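Local structure of tail spike protein gp49 (Pseudomonas phage LKA1, 4RU4) at residues E33-L38 against T43-A48; S156-F161 against N334-S339. The protein is the trimeric tailspike of the phage and, as a polysaccharide lyase, cleaves the O-specific polysaccharide of its Pseudomonas host. All coordinates share one frame; numbering follows the deposited sequence.

Overall arrangement
The two contacts lie far apart on the elongated subunit, with centres about 49 Å apart and nearest atoms about 34 Å apart, and they have no element in common. Contact 1 is local and partly exposed: the loop leading into helix 38-44 meets the last part of that helix and the turn beyond it near the N-terminal end of the modelled chain, with tyrosines, a valine and a bridging water. Contact 2 is long-range and buried, nearer the middle of the subunit, where a loop of the Ig-like region reaches the pectin lyase-like region. Its chemistry is different: one phenylalanine ring lies against backbone and a carboxylate oxygen, and the charge is answered by an arginine outside the two segments.

Contact 1: E33-L38 against T43-A48. With EDO (1,2-ethanediol), chain V; EDO (1,2-ethanediol), chain C.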
loop_
_atom_site.group_PDB
_atom_site.type_symbol
_atom_site.label_atom_id
_atom_site.label_comp_id
_atom_site.label_asym_id
_atom_site.label_seq_id
_atom_site.Cartn_x
_atom_site.Cartn_y
_atom_site.Cartn_z
ATOM N N GLU B 33 -17.957 -39.760 35.432
ATOM C CA GLU B 33 -16.714 -40.423 35.832
ATOM C C GLU B 33 -16.250 -40.026 37.229
ATOM O O GLU B 33 -15.535 -40.777 37.881
ATOM C CB GLU B 33 -15.586 -40.159 34.829
ATOM C CG GLU B 33 -15.749 -40.918 33.527
ATOM C CD GLU B 33 -14.580 -40.712 32.554
ATOM O OE1 GLU B 33 -13.609 -40.002 32.909
ATOM O OE2 GLU B 33 -14.652 -41.275 31.433
ATOM N N ARG B 34 -16.657 -38.851 37.694
ATOM C CA ARG B 34 -16.160 -38.344 38.967
ATOM C C ARG B 34 -17.215 -38.167 40.027
ATOM O O ARG B 34 -16.903 -38.221 41.213
ATOM C CB ARG B 34 -15.490 -36.983 38.771
ATOM C CG ARG B 34 -14.023 -37.059 38.750
ATOM C CD ARG B 34 -13.408 -35.721 38.447
ATOM N NE ARG B 34 -12.251 -35.965 37.613
ATOM C CZ ARG B 34 -11.478 -35.026 37.090
ATOM N NH1 ARG B 34 -11.723 -33.742 37.320
ATOM N NH2 ARG B 34 -10.449 -35.389 36.342
ATOM N N TYR B 35 -18.443 -37.870 39.613
ATOM C CA TYR B 35 -19.489 -37.555 40.576
ATOM C C TYR B 35 -20.631 -38.522 40.398
ATOM O O TYR B 35 -21.081 -38.766 39.280
ATOM C CB TYR B 35 -19.969 -36.096 40.402
ATOM C CG TYR B 35 -18.803 -35.167 40.493
ATOM C CD1 TYR B 35 -18.234 -34.880 41.726
ATOM C CD2 TYR B 35 -18.210 -34.658 39.349
ATOM C CE1 TYR B 35 -17.118 -34.070 41.827
ATOM C CE2 TYR B 35 -17.099 -33.848 39.429
ATOM C CZ TYR B 35 -16.559 -33.563 40.672
ATOM O OH TYR B 35 -15.460 -32.761 40.765
ATOM N N ALA B 36 -21.096 -39.066 41.514
ATOM C CA ALA B 36 -22.205 -40.000 41.516
ATOM C C ALA B 36 -23.543 -39.292 41.252
ATOM O O ALA B 36 -24.465 -39.886 40.701
ATOM C CB ALA B 36 -22.241 -40.753 42.855
ATOM N N THR B 37 -23.654 -38.024 41.644
ATOM C CA THR B 37 -24.935 -37.320 41.543
ATOM C C THR B 37 -24.746 -35.924 40.948
ATOM O O THR B 37 -23.656 -35.329 41.035
ATOM C CB THR B 37 -25.631 -37.150 42.930
ATOM O OG1 THR B 37 -24.941 -36.143 43.691
ATOM C CG2 THR B 37 -25.647 -38.475 43.737
ATOM N N LEU B 38 -25.808 -35.391 40.359
ATOM C CA LEU B 38 -25.755 -34.049 39.798
ATOM C C LEU B 38 -25.488 -33.017 40.894
ATOM O O LEU B 38 -24.727 -32.057 40.689
ATOM C CB LEU B 38 -27.064 -33.728 39.073
ATOM C CG LEU B 38 -27.180 -32.332 38.473
ATOM C CD1 LEU B 38 -26.061 -32.085 37.476
ATOM C CD2 LEU B 38 -28.559 -32.246 37.795
ATOM N N THR B 43 -21.786 -28.926 43.234
ATOM C CA THR B 43 -20.989 -28.382 44.320
ATOM C C THR B 43 -19.642 -27.883 43.788
ATOM O O THR B 43 -19.097 -26.908 44.283
ATOM C CB THR B 43 -20.747 -29.452 45.365
ATOM O OG1 THR B 43 -22.009 -29.752 45.982
ATOM C CG2 THR B 43 -19.769 -28.966 46.407
ATOM N N VAL B 44 -19.124 -28.555 42.768
ATOM C CA VAL B 44 -17.833 -28.182 42.184
ATOM C C VAL B 44 -18.057 -27.261 40.981
ATOM O O VAL B 44 -17.362 -26.227 40.823
ATOM C CB VAL B 44 -17.028 -29.428 41.775
ATOM C CG1 VAL B 44 -15.697 -29.031 41.101
ATOM C CG2 VAL B 44 -16.783 -30.344 43.001
ATOM N N TYR B 45 -19.033 -27.617 40.141
ATOM C CA TYR B 45 -19.350 -26.829 38.936
ATOM C C TYR B 45 -20.822 -26.382 38.949
ATOM O O TYR B 45 -21.688 -27.081 38.433
ATOM C CB TYR B 45 -19.111 -27.653 37.671
ATOM C CG TYR B 45 -17.745 -28.294 37.573
ATOM C CD1 TYR B 45 -16.613 -27.524 37.331
ATOM C CD2 TYR B 45 -17.585 -29.668 37.684
ATOM C CE1 TYR B 45 -15.360 -28.098 37.233
ATOM C CE2 TYR B 45 -16.302 -30.255 37.579
ATOM C CZ TYR B 45 -15.208 -29.464 37.351
ATOM O OH TYR B 45 -13.933 -30.018 37.233
ATOM N N PRO B 46 -21.110 -25.221 39.547
ATOM C CA PRO B 46 -22.511 -24.838 39.751
ATOM C C PRO B 46 -23.290 -24.766 38.454
ATOM O O PRO B 46 -24.477 -25.043 38.456
ATOM C CB PRO B 46 -22.409 -23.460 40.395
ATOM C CG PRO B 46 -21.032 -23.448 41.027
ATOM C CD PRO B 46 -20.165 -24.241 40.119
ATOM N N HIS B 47 -22.641 -24.466 37.341
ATOM C CA HIS B 47 -23.420 -24.328 36.114
ATOM C C HIS B 47 -23.360 -25.542 35.170
ATOM O O HIS B 47 -23.777 -25.471 34.016
ATOM C CB HIS B 47 -23.098 -22.990 35.428
ATOM C CG HIS B 47 -23.372 -21.801 36.300
ATOM N ND1 HIS B 47 -24.561 -21.639 36.982
ATOM C CD2 HIS B 47 -22.600 -20.741 36.633
ATOM C CE1 HIS B 47 -24.517 -20.519 37.683
ATOM N NE2 HIS B 47 -23.337 -19.958 37.492
ATOM N N ALA B 48 -22.879 -26.669 35.681
ATOM C CA ALA B 48 -23.040 -27.940 34.986
ATOM C C ALA B 48 -24.535 -28.240 34.836
ATOM O O ALA B 48 -25.318 -28.012 35.763
ATOM C CB ALA B 48 -22.369 -29.059 35.782
HETATM C C1 EDO V . -18.585 -24.503 35.017
HETATM O O1 EDO V . -19.143 -25.688 34.483
HETATM C C2 EDO V . -19.758 -23.626 35.401
HETATM O O2 EDO V . -20.061 -23.867 36.769
HETATM C C1 EDO C . -12.049 -39.249 35.674
HETATM O O1 EDO C . -11.694 -38.754 36.972
HETATM C C2 EDO C . -11.346 -38.456 34.579
HETATM O O2 EDO C . -9.974 -38.856 34.472
HETATM O O HOH W 1 -13.468 -32.108 39.130
#
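Tyr-35, in the loop before helix 38-44, packs on Val-44 at the end of that helix and on Tyr-45 just beyond it. The Tyr-35 side chain crosses that of Val-44 at about a right angle; methyl CG2 of Val-44 lies 3.5 Å from the phenol OH of Tyr-35 and 3.9 Å from CE1 of the same ring. The other methyl, CG1, is placed anti to the backbone N (chi1 177°) and sits over the centre of the Tyr-45 ring, so one valine serves both tyrosines. Between the rings themselves, CE2 of Tyr-35 comes to the edge of Tyr-45, 4.1 Å from its CE2.

The polar ends meet through a water. It accepts from NH1 of Arg-34 at 3.0 Å, in the guanidinium plane, donates to OH of Tyr-45 at 2.9 Å, and is hydrogen-bonded to OH of Tyr-35 at 2.7 Å. NH1 and the Tyr-45 hydroxyl are also bonded to the backbone oxygens of Gly-21 and Phe-20, which ties the water site to the preceding chain. NE of Arg-34 makes a nearly straight bond (176°) to O1 of an ethanediol, probably from the crystallisation liquor. The whole is a short helix N-capped by Thr-37 and followed by a type I beta turn, Tyr-45 to Ala-48, with Tyr-45 set against Ala-58 and Ala-62 of helix 55-65.

Contact 2: S156-F161 against N334-S339; sequences SSFSGF and NAEDCS
Phe-158 meets three successive residues of 334-339 with different ring atoms. Its CE2 lies 3.7 Å from CA of Asn-334, while CZ is 4.2 Å from the carbonyl O of Ala-335; the Asn-334 and Ala-335 atoms come in obliquely to the ring. At CE1 the partner is OE1 of Glu-336, 3.8 Å away and near the ring plane, at the edge. The carboxylate and ring planes are 40° apart. CG of Phe-158 stands anti to the backbone N (chi1 173°), carrying the ring out from its loop. Glu-336 answers with an extended chain, its CG likewise anti to its own N (167°), which brings OE1 to the ring edge at CE1.

The loop links two strands of the Ig-like region, whereas strand 335-336 pairs in parallel with strand 308-309 on a neighbouring coil of the pectin lyase-like beta-helix; at Asp-337 the chain turns a corner into strand 338-341. Phe-158 is one of the side chains by which the loop meets the beta-helix. OE1 of Glu-336 is also held in a salt bridge by Arg-309, which itself touches the phenylalanine, and ND2 of Asn-334 bonds to the backbone O of Gly-298. Within the loop, OG of Ser-159 accepts from N of Phe-161 at 3.2 Å, an ST turn.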
loop_
_atom_site.group_PDB
_atom_site.type_symbol
_atom_site.label_atom_id
_atom_site.label_comp_id
_atom_site.label_asym_id
_atom_site.label_seq_id
_atom_site.Cartn_x
_atom_site.Cartn_y
_atom_site.Cartn_z
ATOM N N SER B 156 -34.331 -0.304 6.508
ATOM C CA SER B 156 -33.677 0.272 5.334
ATOM C C SER B 156 -33.333 1.739 5.488
ATOM O O SER B 156 -33.169 2.453 4.488
ATOM C CB SER B 156 -34.523 0.072 4.065
ATOM O OG SER B 156 -34.475 -1.285 3.668
ATOM N N SER B 157 -33.179 2.185 6.726
ATOM C CA SER B 157 -32.833 3.580 6.955
ATOM C C SER B 157 -31.425 3.963 6.409
ATOM O O SER B 157 -31.173 5.137 6.138
ATOM C CB SER B 157 -33.050 3.993 8.414
ATOM O OG SER B 157 -32.468 3.084 9.343
ATOM N N PHE B 158 -30.530 2.994 6.211
ATOM C CA PHE B 158 -29.280 3.306 5.497
ATOM C C PHE B 158 -29.386 3.001 3.968
ATOM O O PHE B 158 -29.012 3.817 3.112
ATOM C CB PHE B 158 -28.093 2.530 6.097
ATOM C CG PHE B 158 -26.794 2.681 5.303
ATOM C CD1 PHE B 158 -26.028 3.834 5.412
ATOM C CD2 PHE B 158 -26.357 1.672 4.456
ATOM C CE1 PHE B 158 -24.821 3.985 4.667
ATOM C CE2 PHE B 158 -25.176 1.811 3.709
ATOM C CZ PHE B 158 -24.409 2.964 3.826
ATOM N N SER B 159 -29.852 1.806 3.644
ATOM C CA SER B 159 -30.009 1.386 2.240
ATOM C C SER B 159 -31.301 0.614 1.992
ATOM O O SER B 159 -31.699 -0.243 2.798
ATOM C CB SER B 159 -28.804 0.537 1.809
ATOM O OG SER B 159 -29.048 -0.069 0.560
ATOM N N GLY B 160 -31.951 0.889 0.861
ATOM C CA GLY B 160 -33.182 0.216 0.538
ATOM C C GLY B 160 -32.971 -1.199 0.017
ATOM O O GLY B 160 -33.943 -1.925 -0.182
ATOM N N PHE B 161 -31.717 -1.590 -0.226
ATOM C CA PHE B 161 -31.465 -2.896 -0.843
ATOM C C PHE B 161 -31.874 -4.058 0.079
ATOM O O PHE B 161 -32.270 -5.113 -0.401
ATOM C CB PHE B 161 -30.000 -3.027 -1.296
ATOM C CG PHE B 161 -29.699 -2.350 -2.629
ATOM C CD1 PHE B 161 -30.015 -2.985 -3.831
ATOM C CD2 PHE B 161 -29.095 -1.100 -2.678
ATOM C CE1 PHE B 161 -29.731 -2.388 -5.050
ATOM C CE2 PHE B 161 -28.791 -0.480 -3.920
ATOM C CZ PHE B 161 -29.126 -1.134 -5.098
ATOM N N ASN B 334 -24.505 -2.736 3.249
ATOM C CA ASN B 334 -24.489 -1.763 4.338
ATOM C C ASN B 334 -23.083 -1.346 4.776
ATOM O O ASN B 334 -22.878 -0.978 5.933
ATOM C CB ASN B 334 -25.306 -2.261 5.547
ATOM C CG ASN B 334 -24.627 -3.427 6.265
ATOM O OD1 ASN B 334 -23.927 -4.218 5.648
ATOM N ND2 ASN B 334 -24.837 -3.526 7.581
ATOM N N ALA B 335 -22.109 -1.423 3.863
ATOM C CA ALA B 335 -20.736 -1.040 4.160
ATOM C C ALA B 335 -20.521 0.382 3.668
ATOM O O ALA B 335 -21.022 0.741 2.613
ATOM C CB ALA B 335 -19.730 -1.996 3.465
ATOM N N GLU B 336 -19.789 1.194 4.426
ATOM C CA GLU B 336 -19.345 2.506 3.930
ATOM C C GLU B 336 -17.918 2.775 4.361
ATOM O O GLU B 336 -17.610 2.604 5.543
ATOM C CB GLU B 336 -20.249 3.632 4.430
ATOM C CG GLU B 336 -19.663 5.023 4.216
ATOM C CD GLU B 336 -20.637 6.164 4.504
ATOM O OE1 GLU B 336 -21.606 5.981 5.260
ATOM O OE2 GLU B 336 -20.420 7.265 3.964
ATOM N N ASP B 337 -17.048 3.193 3.433
ATOM C CA ASP B 337 -15.710 3.625 3.829
ATOM C C ASP B 337 -14.960 2.422 4.390
ATOM O O ASP B 337 -14.436 2.452 5.497
ATOM C CB ASP B 337 -15.762 4.766 4.874
ATOM C CG ASP B 337 -14.393 5.396 5.131
ATOM O OD1 ASP B 337 -13.500 5.287 4.260
ATOM O OD2 ASP B 337 -14.207 6.008 6.207
ATOM N N CYS B 338 -14.942 1.338 3.631
ATOM C CA CYS B 338 -14.179 0.159 4.037
ATOM C C CYS B 338 -13.271 -0.244 2.882
ATOM O O CYS B 338 -13.489 0.174 1.746
ATOM C CB CYS B 338 -15.125 -0.997 4.330
ATOM S SG CYS B 338 -16.153 -0.800 5.792
ATOM N N SER B 339 -12.272 -1.100 3.146
ATOM C CA SER B 339 -11.350 -1.490 2.079
ATOM C C SER B 339 -10.639 -2.804 2.342
ATOM O O SER B 339 -10.553 -3.261 3.501
ATOM C CB SER B 339 -10.282 -0.393 1.832
ATOM O OG SER B 339 -9.555 -0.065 3.025
#